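Matching sites in flap endonuclease 1 from Desulfurococcus amylolyticus, a protein that probably cleaves the 5'-flaps of branched DNA during replication and repair, as other flap endonucleases of the XPG/RAD2 family do (PDB 3ORY (chain A, 2.00 Å), residues R67-L72 and D324-S329), and in its relative flap endonuclease 1 from Methanocaldococcus jannaschii (PDB 1A77 (chain B, 2.00 Å), residues E53-Y58 and D292-N297). One frame, after least-squares fit of the local backbone (RMSD 0.26 Å); residues are numbered along the deposited sequences.

Structure 1 (3ORY); sequences RITSHL and DEHDFS.
Residues 67-72 lead into helix 70-84 of the XPG N-terminal region and face the turn 324-329, which joins helix 315-325 to the C-terminal helix 330-347; Thr69 and His326 come closest, their CA atoms 7.1 Å apart. The contact joins the start of helix 70-84 to the turn between the last two helices of the chain. His326 lies at the centre. Leu72 crosses it at about a right angle, CD1 of Leu72 3.6 Å from CD2 of His326, while CG2 of Thr69 lies 3.9 Å from ND1 of His326. The Arg67 guanidinium, brought round by a bend at chi3 (-59°), has its CZ 4.0 Å from CE1 of His326, its plane turned 44° from the ring. NH2 of Arg67 lies 2.9 Å from O of Glu325, at an angle too poor for a hydrogen bond. Asp63 ties both groups together, with a salt bridge to Arg67 NE and a hydrogen bond to His326 ND1. Next along the turn, CE2 of Phe328 packs on CB of Thr69 at 3.8 Å, and CZ of Phe328 lies 4.3 Å from CB of Leu72. Ser329 caps the following helix through Arg332 N.

Structure 2 (1A77); sequences EITSAY and DENDFN.
Residues 53-58 face the turn 292-297, with Thr55 and Asn294 closest, their CA atoms 7.0 Å apart. Asn294 lies at the centre. Tyr58 crosses it at about a right angle, ring and amide planes 59° apart, and CE2 of Tyr58 comes within 3.8 Å of OD1 of Asn294. CG2 of Thr55 touches the same oxygen, 3.3 Å from OD1 of Asn294. OE1 of Glu53 lies 4.5 Å from OD1 of Asn294. The amide's other end is held from outside the two segments, ND2 of Asn294 being hydrogen-bonded to Phe289 O. Next along the turn, CE1 of Phe296 packs on CB of Thr55 at 3.9 Å, and CZ of Phe296 lies 4.2 Å from CB of Tyr58. A modelled water donates to O of Asn294 at 2.8 Å; its approach to OG1 of Thr55 is too short to be trusted. Beyond the contact the Tyr58 ring meets that of Phe289, in helix 283-292, edge-to-face and touches Met131 and Cys135 of helix 129-142. Asn297 caps the following helix through Arg300 N.

What differs
The backbones coincide within the error, and the side chains of Thr69(A) and Phe328(A) keep their places in Thr55(B) and Phe296(B); the change lies in the side chains around them. From His326(A) to Asn294(B) the outer ring atoms CE1 and NE2 of His326(A) go, while the inner part stays: OD1 of Asn294(B) falls 0.4 Å apart from ND1 of His326(A), and ND2 of Asn294(B) 0.2 Å apart from CD2 of His326(A). A flat amide thus replaces the near half of the imidazole. Arg67(A) gives way to Glu53(B), which follows the same path as far as OE1 of Glu53(B), 0.4 Å apart from NE of Arg67(A). NH1 and NH2 of Arg67(A) have no counterpart, so the close approach of Arg67(A) NH2 to Glu325(A) O is lost, and a probably positive group is exchanged for a probably negative one. CD2 of Leu72(A) goes and the outer ring and hydroxyl of Tyr58(B) come, adding a contact of Tyr58(B) CE2 with Ile54(B) O at 3.7 Å. Ala57(B), in place of His71(A), lacks the imidazole, which is consistent with room for the Tyr58(B) ring, whose CE1 stands 1.8 Å apart from the place of His71(A) NE2 after superposition. At the turn's end Ser329(A) becomes Asn297(B), which adds ND2 of Asn297(B).

Structure 1 (3ORY)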
loop_
_atom_site.group_PDB
_atom_site.type_symbol
_atom_site.label_atom_id
_atom_site.label_comp_id
_atom_site.label_asym_id
_atom_site.label_seq_id
_atom_site.Cartn_x
_atom_site.Cartn_y
_atom_site.Cartn_z
ATOM N N ARG A 67 7.180 19.980 9.932
ATOM C CA ARG A 67 6.996 18.521 9.833
ATOM C C ARG A 67 6.036 18.108 8.704
ATOM O O ARG A 67 5.006 18.756 8.482
ATOM C CB ARG A 67 6.507 17.947 11.163
ATOM C CG ARG A 67 7.461 18.187 12.328
ATOM C CD ARG A 67 6.827 17.803 13.656
ATOM N NE ARG A 67 5.599 18.562 13.906
ATOM C CZ ARG A 67 5.012 18.667 15.094
ATOM N NH1 ARG A 67 5.539 18.069 16.155
ATOM N NH2 ARG A 67 3.903 19.384 15.225
ATOM N N ILE A 68 6.381 17.025 8.008
ATOM C CA ILE A 68 5.533 16.475 6.938
ATOM C C ILE A 68 4.186 16.013 7.506
ATOM O O ILE A 68 4.138 15.377 8.551
ATOM C CB ILE A 68 6.252 15.343 6.156
ATOM C CG1 ILE A 68 7.499 15.907 5.457
ATOM C CG2 ILE A 68 5.302 14.667 5.126
ATOM C CD1 ILE A 68 8.409 14.849 4.790
ATOM N N THR A 69 3.090 16.376 6.837
ATOM C CA THR A 69 1.756 15.995 7.315
ATOM C C THR A 69 0.943 15.255 6.257
ATOM O O THR A 69 -0.199 14.876 6.513
ATOM C CB THR A 69 0.949 17.217 7.792
ATOM O OG1 THR A 69 0.920 18.172 6.740
ATOM C CG2 THR A 69 1.580 17.849 9.036
ATOM N N SER A 70 1.547 15.027 5.088
ATOM C CA SER A 70 0.881 14.361 3.954
ATOM C C SER A 70 0.199 13.042 4.330
ATOM O O SER A 70 -0.895 12.739 3.850
ATOM C CB SER A 70 1.870 14.126 2.802
ATOM O OG SER A 70 2.241 15.355 2.187
ATOM N N HIS A 71 0.849 12.274 5.198
ATOM C CA HIS A 71 0.364 10.952 5.599
ATOM C C HIS A 71 -0.907 11.056 6.436
ATOM O O HIS A 71 -1.814 10.231 6.301
ATOM C CB HIS A 71 1.454 10.209 6.385
ATOM C CG HIS A 71 1.916 10.936 7.603
ATOM N ND1 HIS A 71 2.449 12.206 7.553
ATOM C CD2 HIS A 71 1.925 10.576 8.906
ATOM C CE1 HIS A 71 2.760 12.599 8.775
ATOM N NE2 HIS A 71 2.460 11.624 9.612
ATOM N N LEU A 72 -0.969 12.080 7.284
ATOM C CA LEU A 72 -2.141 12.324 8.123
ATOM C C LEU A 72 -3.306 12.884 7.322
ATOM O O LEU A 72 -4.454 12.555 7.598
ATOM C CB LEU A 72 -1.810 13.287 9.275
ATOM C CG LEU A 72 -0.763 12.802 10.269
ATOM C CD1 LEU A 72 -0.416 13.889 11.274
ATOM C CD2 LEU A 72 -1.202 11.510 10.981
ATOM N N ASP A 324 -4.683 21.629 15.862
ATOM C CA ASP A 324 -3.810 22.223 16.885
ATOM C C ASP A 324 -2.353 21.782 16.758
ATOM O O ASP A 324 -1.448 22.610 16.771
ATOM C CB ASP A 324 -4.335 21.932 18.294
ATOM C CG ASP A 324 -5.761 22.415 18.493
ATOM O OD1 ASP A 324 -6.199 23.325 17.757
ATOM O OD2 ASP A 324 -6.448 21.884 19.377
ATOM N N GLU A 325 -2.138 20.485 16.609
ATOM C CA GLU A 325 -0.786 19.937 16.562
ATOM C C GLU A 325 -0.145 20.003 15.176
ATOM O O GLU A 325 1.088 20.041 15.069
ATOM C CB GLU A 325 -0.787 18.497 17.067
ATOM C CG GLU A 325 -0.984 18.379 18.581
ATOM C CD GLU A 325 -1.245 16.948 19.056
ATOM O OE1 GLU A 325 -0.784 15.980 18.407
ATOM O OE2 GLU A 325 -1.928 16.798 20.092
ATOM N N HIS A 326 -0.963 20.006 14.121
ATOM C CA HIS A 326 -0.428 19.913 12.760
ATOM C C HIS A 326 -0.919 20.982 11.775
ATOM O O HIS A 326 -0.688 20.889 10.559
ATOM C CB HIS A 326 -0.606 18.491 12.208
ATOM C CG HIS A 326 0.192 17.463 12.952
ATOM N ND1 HIS A 326 1.564 17.384 12.863
ATOM C CD2 HIS A 326 -0.187 16.487 13.813
ATOM C CE1 HIS A 326 1.998 16.397 13.629
ATOM N NE2 HIS A 326 0.957 15.838 14.218
ATOM N N ASP A 327 -1.601 21.990 12.315
ATOM C CA ASP A 327 -1.934 23.222 11.586
ATOM C C ASP A 327 -2.822 23.042 10.353
ATOM O O ASP A 327 -2.773 23.859 9.431
ATOM C CB ASP A 327 -0.652 23.998 11.243
ATOM C CG ASP A 327 0.187 24.283 12.469
ATOM O OD1 ASP A 327 -0.275 25.069 13.320
ATOM O OD2 ASP A 327 1.296 23.711 12.598
ATOM N N PHE A 328 -3.635 21.983 10.344
ATOM C CA PHE A 328 -4.655 21.792 9.307
ATOM C C PHE A 328 -5.702 22.889 9.450
ATOM O O PHE A 328 -5.888 23.440 10.539
ATOM C CB PHE A 328 -5.355 20.445 9.474
ATOM C CG PHE A 328 -4.604 19.274 8.907
ATOM C CD1 PHE A 328 -5.186 18.483 7.923
ATOM C CD2 PHE A 328 -3.329 18.934 9.375
ATOM C CE1 PHE A 328 -4.512 17.380 7.396
ATOM C CE2 PHE A 328 -2.640 17.831 8.853
ATOM C CZ PHE A 328 -3.236 17.053 7.861
ATOM N N SER A 329 -6.404 23.189 8.364
ATOM C CA SER A 329 -7.450 24.207 8.396
ATOM C C SER A 329 -8.642 23.778 9.255
ATOM O O SER A 329 -9.228 22.719 9.022
ATOM C CB SER A 329 -7.936 24.524 6.979
ATOM O OG SER A 329 -9.275 24.993 7.024
#

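Structure 2 (1A77)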
loop_
_atom_site.group_PDB
_atom_site.type_symbol
_atom_site.label_atom_id
_atom_site.label_comp_id
_atom_site.label_asym_id
_atom_site.label_seq_id
_atom_site.Cartn_x
_atom_site.Cartn_y
_atom_site.Cartn_z
ATOM N N GLU B 53 7.324 19.795 10.102
ATOM C CA GLU B 53 7.044 18.361 10.104
ATOM C C GLU B 53 6.063 17.971 8.994
ATOM O O GLU B 53 5.041 18.627 8.797
ATOM C CB GLU B 53 6.466 17.931 11.457
ATOM C CG GLU B 53 7.419 18.073 12.636
ATOM C CD GLU B 53 6.700 18.008 13.974
ATOM O OE1 GLU B 53 5.471 18.228 14.003
ATOM O OE2 GLU B 53 7.358 17.742 14.999
ATOM N N ILE B 54 6.366 16.885 8.290
ATOM C CA ILE B 54 5.501 16.426 7.208
ATOM C C ILE B 54 4.161 15.855 7.701
ATOM O O ILE B 54 4.117 15.029 8.619
ATOM C CB ILE B 54 6.245 15.398 6.340
ATOM C CG1 ILE B 54 7.399 16.114 5.612
ATOM C CG2 ILE B 54 5.279 14.754 5.339
ATOM C CD1 ILE B 54 8.317 15.192 4.822
ATOM N N THR B 55 3.077 16.312 7.069
ATOM C CA THR B 55 1.703 15.909 7.398
ATOM C C THR B 55 0.935 15.259 6.244
ATOM O O THR B 55 -0.248 14.936 6.375
ATOM C CB THR B 55 0.889 17.125 7.854
ATOM O OG1 THR B 55 1.004 18.153 6.867
ATOM C CG2 THR B 55 1.414 17.662 9.186
ATOM N N SER B 56 1.600 15.105 5.105
ATOM C CA SER B 56 0.995 14.502 3.921
ATOM C C SER B 56 0.251 13.213 4.250
ATOM O O SER B 56 -0.876 12.998 3.794
ATOM C CB SER B 56 2.081 14.211 2.884
ATOM O OG SER B 56 2.371 15.376 2.128
ATOM N N ALA B 57 0.895 12.361 5.043
ATOM C CA ALA B 57 0.311 11.090 5.437
ATOM C C ALA B 57 -0.938 11.274 6.291
ATOM O O ALA B 57 -1.934 10.581 6.094
ATOM C CB ALA B 57 1.330 10.263 6.185
ATOM N N TYR B 58 -0.889 12.188 7.252
ATOM C CA TYR B 58 -2.052 12.418 8.101
ATOM C C TYR B 58 -3.224 12.902 7.238
ATOM O O TYR B 58 -4.377 12.538 7.486
ATOM C CB TYR B 58 -1.739 13.447 9.207
ATOM C CG TYR B 58 -0.463 13.161 9.985
ATOM C CD1 TYR B 58 -0.046 11.850 10.226
ATOM C CD2 TYR B 58 0.364 14.199 10.411
ATOM C CE1 TYR B 58 1.153 11.578 10.859
ATOM C CE2 TYR B 58 1.574 13.933 11.051
ATOM C CZ TYR B 58 1.960 12.613 11.268
ATOM O OH TYR B 58 3.164 12.332 11.881
ATOM N N ASP B 292 -4.612 21.840 15.926
ATOM C CA ASP B 292 -3.660 22.347 16.907
ATOM C C ASP B 292 -2.207 21.968 16.666
ATOM O O ASP B 292 -1.343 22.827 16.506
ATOM C CB ASP B 292 -4.053 21.895 18.315
ATOM C CG ASP B 292 -5.279 22.613 18.840
ATOM O OD1 ASP B 292 -5.872 23.406 18.085
ATOM O OD2 ASP B 292 -5.650 22.383 20.008
ATOM N N GLU B 293 -1.925 20.678 16.640
ATOM C CA GLU B 293 -0.551 20.252 16.470
ATOM C C GLU B 293 -0.048 20.111 15.035
ATOM O O GLU B 293 1.159 20.070 14.807
ATOM C CB GLU B 293 -0.344 18.950 17.247
ATOM C CG GLU B 293 -0.587 19.129 18.745
ATOM C CD GLU B 293 -0.983 17.846 19.452
ATOM O OE1 GLU B 293 -0.670 16.756 18.941
ATOM O OE2 GLU B 293 -1.605 17.932 20.528
ATOM N N ASN B 294 -0.951 20.070 14.058
ATOM C CA ASN B 294 -0.482 19.892 12.693
ATOM C C ASN B 294 -0.927 20.910 11.661
ATOM O O ASN B 294 -0.725 20.736 10.457
ATOM C CB ASN B 294 -0.787 18.464 12.248
ATOM C CG ASN B 294 0.185 17.466 12.846
ATOM O OD1 ASN B 294 1.357 17.433 12.473
ATOM N ND2 ASN B 294 -0.291 16.661 13.791
ATOM N N ASP B 295 -1.525 21.987 12.152
ATOM C CA ASP B 295 -1.949 23.088 11.310
ATOM C C ASP B 295 -2.925 22.832 10.169
ATOM O O ASP B 295 -2.845 23.476 9.119
ATOM C CB ASP B 295 -0.703 23.789 10.782
ATOM C CG ASP B 295 0.210 24.236 11.900
ATOM O OD1 ASP B 295 -0.263 25.019 12.756
ATOM O OD2 ASP B 295 1.387 23.800 11.931
ATOM N N PHE B 296 -3.835 21.886 10.357
ATOM C CA PHE B 296 -4.851 21.633 9.345
ATOM C C PHE B 296 -5.841 22.787 9.526
ATOM O O PHE B 296 -5.862 23.433 10.584
ATOM C CB PHE B 296 -5.572 20.310 9.615
ATOM C CG PHE B 296 -4.895 19.109 9.006
ATOM C CD1 PHE B 296 -3.525 18.910 9.163
ATOM C CD2 PHE B 296 -5.628 18.180 8.269
ATOM C CE1 PHE B 296 -2.895 17.805 8.596
ATOM C CE2 PHE B 296 -5.008 17.070 7.696
ATOM C CZ PHE B 296 -3.639 16.883 7.857
ATOM N N ASN B 297 -6.660 23.043 8.513
ATOM C CA ASN B 297 -7.650 24.117 8.605
ATOM C C ASN B 297 -8.793 23.691 9.525
ATOM O O ASN B 297 -9.447 22.680 9.284
ATOM C CB ASN B 297 -8.204 24.445 7.223
ATOM C CG ASN B 297 -9.290 25.482 7.276
ATOM O OD1 ASN B 297 -10.473 25.155 7.277
ATOM N ND2 ASN B 297 -8.895 26.747 7.331
HETATM O O HOH W 1 -0.251 19.988 7.839
#